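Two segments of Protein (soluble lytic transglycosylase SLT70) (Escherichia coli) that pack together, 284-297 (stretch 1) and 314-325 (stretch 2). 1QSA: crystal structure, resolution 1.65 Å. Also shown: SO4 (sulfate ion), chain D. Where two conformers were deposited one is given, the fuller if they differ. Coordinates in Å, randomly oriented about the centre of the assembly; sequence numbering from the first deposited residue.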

# COMPACT_ATOMS: atom_id res chain seq x y z
N SER A 284 0.70 15.65 -19.74
CA SER A 284 0.71 14.56 -18.77
C SER A 284 1.90 13.62 -18.89
O SER A 284 1.99 12.84 -19.85
N THR A 285 2.79 13.66 -17.90
CA THR A 285 3.95 12.78 -17.88
C THR A 285 3.55 11.30 -17.84
O THR A 285 4.08 10.48 -18.59
N SER A 286 2.59 10.96 -16.98
CA SER A 286 2.17 9.56 -16.86
C SER A 286 1.56 9.02 -18.16
O SER A 286 1.80 7.87 -18.50
N LEU A 287 0.83 9.86 -18.89
CA LEU A 287 0.23 9.44 -20.16
C LEU A 287 1.32 9.17 -21.21
O LEU A 287 1.27 8.16 -21.92
N ILE A 288 2.30 10.06 -21.29
CA ILE A 288 3.41 9.90 -22.24
C ILE A 288 4.19 8.63 -21.87
O ILE A 288 4.56 7.87 -22.76
N GLU A 289 4.40 8.39 -20.58
CA GLU A 289 5.10 7.18 -20.14
C GLU A 289 4.33 5.92 -20.53
O GLU A 289 4.93 4.90 -20.92
N ARG A 290 3.00 5.97 -20.41
CA ARG A 290 2.18 4.82 -20.81
C ARG A 290 2.36 4.56 -22.31
O ARG A 290 2.43 3.41 -22.74
N ARG A 291 2.48 5.64 -23.10
CA ARG A 291 2.67 5.52 -24.55
C ARG A 291 4.05 4.95 -24.86
O ARG A 291 4.21 4.19 -25.83
N VAL A 292 5.06 5.32 -24.07
CA VAL A 292 6.42 4.78 -24.23
C VAL A 292 6.35 3.27 -23.96
O VAL A 292 6.97 2.47 -24.67
N ARG A 293 5.59 2.89 -22.93
CA ARG A 293 5.46 1.47 -22.60
C ARG A 293 4.77 0.69 -23.71
O ARG A 293 5.12 -0.47 -23.95
N MET A 294 3.84 1.34 -24.41
CA MET A 294 3.15 0.70 -25.53
C MET A 294 4.17 0.39 -26.63
O MET A 294 4.14 -0.68 -27.24
N ALA A 295 5.08 1.33 -26.89
CA ALA A 295 6.12 1.13 -27.89
C ALA A 295 7.05 -0.01 -27.46
O ALA A 295 7.40 -0.87 -28.28
N LEU A 296 7.43 -0.04 -26.18
CA LEU A 296 8.30 -1.10 -25.67
C LEU A 296 7.61 -2.46 -25.74
O LEU A 296 8.23 -3.48 -26.05
N GLY A 297 6.32 -2.47 -25.45
CA GLY A 297 5.57 -3.73 -25.45
C GLY A 297 5.28 -4.31 -26.82
O GLY A 297 4.83 -5.45 -26.92
N GLU A 314 12.43 16.25 -16.61
CA GLU A 314 12.37 15.65 -15.28
C GLU A 314 12.13 14.13 -15.30
O GLU A 314 12.79 13.38 -14.58
N ALA A 315 11.22 13.68 -16.15
CA ALA A 315 10.92 12.25 -16.25
C ALA A 315 12.10 11.45 -16.79
O ALA A 315 12.31 10.31 -16.38
N LYS A 316 12.91 12.07 -17.64
CA LYS A 316 14.06 11.41 -18.24
C LYS A 316 15.16 11.05 -17.25
O LYS A 316 16.10 10.31 -17.59
N GLU A 317 15.04 11.56 -16.03
CA GLU A 317 15.98 11.28 -14.94
C GLU A 317 15.76 9.88 -14.37
O GLU A 317 16.63 9.32 -13.70
N LYS A 318 14.57 9.32 -14.58
CA LYS A 318 14.25 8.00 -14.03
C LYS A 318 15.11 6.87 -14.59
O LYS A 318 15.45 6.87 -15.78
N ASP A 319 15.45 5.92 -13.72
CA ASP A 319 16.28 4.76 -14.08
C ASP A 319 15.84 4.13 -15.39
O ASP A 319 16.66 3.90 -16.29
N GLU A 320 14.56 3.78 -15.48
CA GLU A 320 14.03 3.14 -16.67
C GLU A 320 14.27 3.91 -17.97
O GLU A 320 14.69 3.32 -18.97
N TRP A 321 14.05 5.22 -17.94
CA TRP A 321 14.21 6.01 -19.15
C TRP A 321 15.67 6.24 -19.51
O TRP A 321 15.99 6.42 -20.69
N ARG A 322 16.55 6.24 -18.51
CA ARG A 322 17.97 6.36 -18.79
C ARG A 322 18.43 5.06 -19.47
O ARG A 322 19.16 5.09 -20.47
N TYR A 323 17.95 3.91 -18.98
CA TYR A 323 18.33 2.64 -19.59
C TYR A 323 17.82 2.57 -21.03
O TYR A 323 18.57 2.18 -21.92
N TRP A 324 16.56 2.95 -21.26
CA TRP A 324 16.03 2.86 -22.62
C TRP A 324 16.66 3.87 -23.57
O TRP A 324 16.74 3.63 -24.78
N GLN A 325 17.20 4.96 -23.02
CA GLN A 325 17.91 5.94 -23.85
C GLN A 325 19.22 5.26 -24.29
O GLN A 325 19.62 5.37 -25.44

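A single carboxylate oxygen, OE2 of Glu 289, organises the polar part of this contact from a largely buried position. It accepts a hydrogen bond from the indole of Trp 321, with NE1 to OE2 at 2.9 Å and an N-H...acceptor angle of 177°, essentially linear. The same atom receives Lys 318, whose NZ lies 2.8 Å from Glu 289 OE2 in a salt bridge that includes a hydrogen bond. A third, weak bond comes from water 1, which donates to Glu 289 OE2 over 3.0 Å.

The side-chain conformations account for this convergence. The CA-to-CB bond of Glu 289 points sideways, but chi1 of -73° (m) and chi2 of 176° (t) carry the carboxylate nearer to the second stretch. Lys 318 starts toward the first stretch and is extended, with chi1 m and chi2 to chi4 all t, so its amine reaches the carboxylate along a straight chain. Trp 321 (chi1 -52°, m; chi2 142°) also leaves its backbone sideways, and its ring end comes nearer. Glu 289 OE2 sits at the edge of that ring, near its plane, as the linear N-H bond requires.

Water 1 extends the network to a second charged pair. It accepts from Arg 293 NH2 at 2.9 Å and donates to Glu 320 OE2 at 2.7 Å, thereby linking three side chains. The direct salt bridge between Arg 293 NH2 and Glu 320 OE2 is long, 3.8 Å, so the water supplies the shorter connections between these groups. Glu 320 (chi1 59°, p) points toward stretch 1, and its OE2 lies at the edge of the guanidinium. Over one face of that guanidinium is Trp 321 CZ2, 3.7 Å from Arg 293 NH2; seen from the indole, the approach is oblique.

Apolar contacts reach the indole at CZ3, and Trp 321 has the largest area covered by the other stretch, 98 Å² against 415 Å² buried in total over both sides. Val 292 (chi1 167°, t) points toward stretch 2 and places CG1 3.6 Å from Trp 321 CZ3. Leu 296 (m, t) also points toward it and meets both tryptophans. Its CD1 is 4.2 Å from Trp 321 CZ3, at the ring edge, whereas CD2 lies 3.5 Å from the centroid of the Trp 324 six-membered ring and 11° off its normal, a CH-pi contact over the face. Trp 324 adopts chi1 -72° (m).

Near the start of helix 285-297, the contact is smaller: Thr 285 CG2 meets Ala 315 CB at 3.8 Å, where the backbones are close, with CA atoms of Thr 285 and Ala 315 7.2 Å apart. A sulfate, probably from the crystallisation liquor, binds this helix start. Ser 284 OG donates to sulfate O3 (2.7 Å) and Thr 285 N to sulfate O2 (3.1 Å). Sulfate O1 accepts from Ser 286 N at 2.9 Å and from Ser 286 OG at 2.9 Å. Ser 284 OG also caps the helix, accepting from Leu 287 N at 3.3 Å.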

# COMPACT_ATOMS: atom_id res chain seq x y z
CB SER A 284 -0.59 13.76 -18.85
OG SER A 284 -0.57 12.65 -17.98
CB THR A 285 4.84 13.08 -16.67
OG1 THR A 285 5.45 14.37 -16.85
CG2 THR A 285 5.94 12.03 -16.52
CB SER A 286 1.23 9.37 -15.66
OG SER A 286 0.07 10.16 -15.81
CB LEU A 287 -0.74 10.50 -20.67
CG LEU A 287 -1.44 10.22 -22.01
CD1 LEU A 287 -2.20 8.88 -22.00
CD2 LEU A 287 -2.37 11.39 -22.33
CB ILE A 288 4.35 11.13 -22.23
CG1 ILE A 288 3.57 12.37 -22.68
CG2 ILE A 288 5.56 10.89 -23.15
CD1 ILE A 288 4.23 13.71 -22.33
CB GLU A 289 5.33 7.20 -18.62
CG GLU A 289 6.42 8.20 -18.21
CD GLU A 289 6.59 8.29 -16.71
OE1 GLU A 289 5.57 8.29 -15.98
OE2 GLU A 289 7.75 8.36 -16.25
CB ARG A 290 0.70 5.04 -20.47
CG ARG A 290 -0.22 3.85 -20.86
CD ARG A 290 0.20 2.54 -20.18
NE ARG A 290 -0.59 1.38 -20.63
CZ ARG A 290 -0.23 0.58 -21.63
NH1 ARG A 290 0.90 0.78 -22.29
NH2 ARG A 290 -1.01 -0.45 -21.98
CB ARG A 291 2.47 6.88 -25.22
CG ARG A 291 2.50 6.81 -26.75
CD ARG A 291 1.52 5.78 -27.28
NE ARG A 291 1.55 5.67 -28.75
CZ ARG A 291 2.39 4.89 -29.42
NH1 ARG A 291 3.31 4.18 -28.77
NH2 ARG A 291 2.33 4.85 -30.75
CB VAL A 292 7.41 5.42 -23.20
CG1 VAL A 292 8.72 4.65 -23.15
CG2 VAL A 292 7.67 6.89 -23.56
CB ARG A 293 4.77 1.27 -21.25
CG ARG A 293 5.66 1.72 -20.08
CD ARG A 293 5.12 1.33 -18.71
NE ARG A 293 6.12 1.65 -17.68
CZ ARG A 293 6.15 2.79 -16.98
NH1 ARG A 293 5.17 3.67 -17.07
NH2 ARG A 293 7.13 3.00 -16.11
CB MET A 294 2.05 1.60 -26.10
CG MET A 294 1.41 1.02 -27.37
SD MET A 294 0.07 2.03 -28.00
CE MET A 294 -1.30 1.30 -27.16
CB ALA A 295 6.92 2.43 -28.08
CB LEU A 296 8.69 -0.84 -24.21
CG LEU A 296 9.77 0.22 -23.97
CD1 LEU A 296 9.95 0.40 -22.46
CD2 LEU A 296 11.09 -0.19 -24.62
CB GLU A 314 11.29 16.35 -14.46
CG GLU A 314 11.61 17.83 -14.14
CD GLU A 314 11.27 18.82 -15.27
OE1 GLU A 314 10.67 18.44 -16.31
OE2 GLU A 314 11.61 20.02 -15.10
CB ALA A 315 9.69 12.04 -17.11
CB LYS A 316 14.63 12.26 -19.39
CG LYS A 316 13.70 12.38 -20.57
CD LYS A 316 14.36 13.22 -21.66
CE LYS A 316 13.41 13.48 -22.82
NZ LYS A 316 14.06 14.34 -23.86
CB GLU A 317 15.76 12.27 -13.77
CG GLU A 317 15.79 13.75 -14.13
CD GLU A 317 17.20 14.32 -14.27
OE1 GLU A 317 18.19 13.59 -14.03
OE2 GLU A 317 17.30 15.52 -14.60
CB LYS A 318 12.76 7.69 -14.22
CG LYS A 318 11.82 8.69 -13.54
CD LYS A 318 10.36 8.36 -13.86
CE LYS A 318 9.42 9.39 -13.25
NZ LYS A 318 7.98 9.12 -13.60
CB ASP A 319 16.17 3.66 -13.02
CG ASP A 319 17.00 3.93 -11.79
OD1 ASP A 319 17.64 5.01 -11.70
OD2 ASP A 319 17.00 3.05 -10.91
CB GLU A 320 12.53 2.81 -16.53
CG GLU A 320 11.60 4.00 -16.27
CD GLU A 320 11.27 4.19 -14.81
OE1 GLU A 320 12.15 3.96 -13.95
OE2 GLU A 320 10.13 4.62 -14.51
CB TRP A 321 13.39 7.29 -19.08
CG TRP A 321 11.93 7.04 -18.71
CD1 TRP A 321 11.16 7.82 -17.91
CD2 TRP A 321 11.11 5.91 -19.09
NE1 TRP A 321 9.91 7.26 -17.75
CE2 TRP A 321 9.85 6.09 -18.47
CE3 TRP A 321 11.31 4.77 -19.89
CZ2 TRP A 321 8.79 5.17 -18.60
CZ3 TRP A 321 10.26 3.85 -20.02
CH2 TRP A 321 9.01 4.06 -19.38
CB ARG A 322 18.76 6.59 -17.50
CG ARG A 322 18.53 7.98 -16.93
CD ARG A 322 19.16 8.12 -15.56
NE ARG A 322 20.62 8.09 -15.62
CZ ARG A 322 21.40 7.75 -14.60
NH1 ARG A 322 20.88 7.38 -13.44
NH2 ARG A 322 22.72 7.76 -14.75
CB TYR A 323 17.77 1.42 -18.83
CG TYR A 323 18.08 0.12 -19.57
CD1 TYR A 323 19.33 -0.50 -19.46
CD2 TYR A 323 17.13 -0.45 -20.44
CE1 TYR A 323 19.64 -1.64 -20.22
CE2 TYR A 323 17.43 -1.58 -21.19
CZ TYR A 323 18.68 -2.17 -21.08
OH TYR A 323 18.98 -3.28 -21.82
CB TRP A 324 14.50 2.85 -22.63
CG TRP A 324 13.98 1.52 -22.11
CD1 TRP A 324 13.40 1.28 -20.88
CD2 TRP A 324 14.11 0.24 -22.74
NE1 TRP A 324 13.19 -0.07 -20.72
CE2 TRP A 324 13.61 -0.74 -21.84
CE3 TRP A 324 14.61 -0.19 -23.99
CZ2 TRP A 324 13.59 -2.11 -22.13
CZ3 TRP A 324 14.59 -1.56 -24.28
CH2 TRP A 324 14.08 -2.50 -23.35
CB GLN A 325 18.22 7.20 -23.05
CG GLN A 325 18.97 8.26 -23.86
CD GLN A 325 18.16 8.77 -25.04
OE1 GLN A 325 18.19 8.18 -26.13
NE2 GLN A 325 17.43 9.86 -24.83
S SO4 D . 0.76 13.76 -14.72
O1 SO4 D . 1.46 12.47 -14.72
O2 SO4 D . 1.64 14.80 -15.30
O3 SO4 D . -0.50 13.68 -15.48
O4 SO4 D . 0.43 14.13 -13.32
O HOH W 1 7.73 5.67 -15.02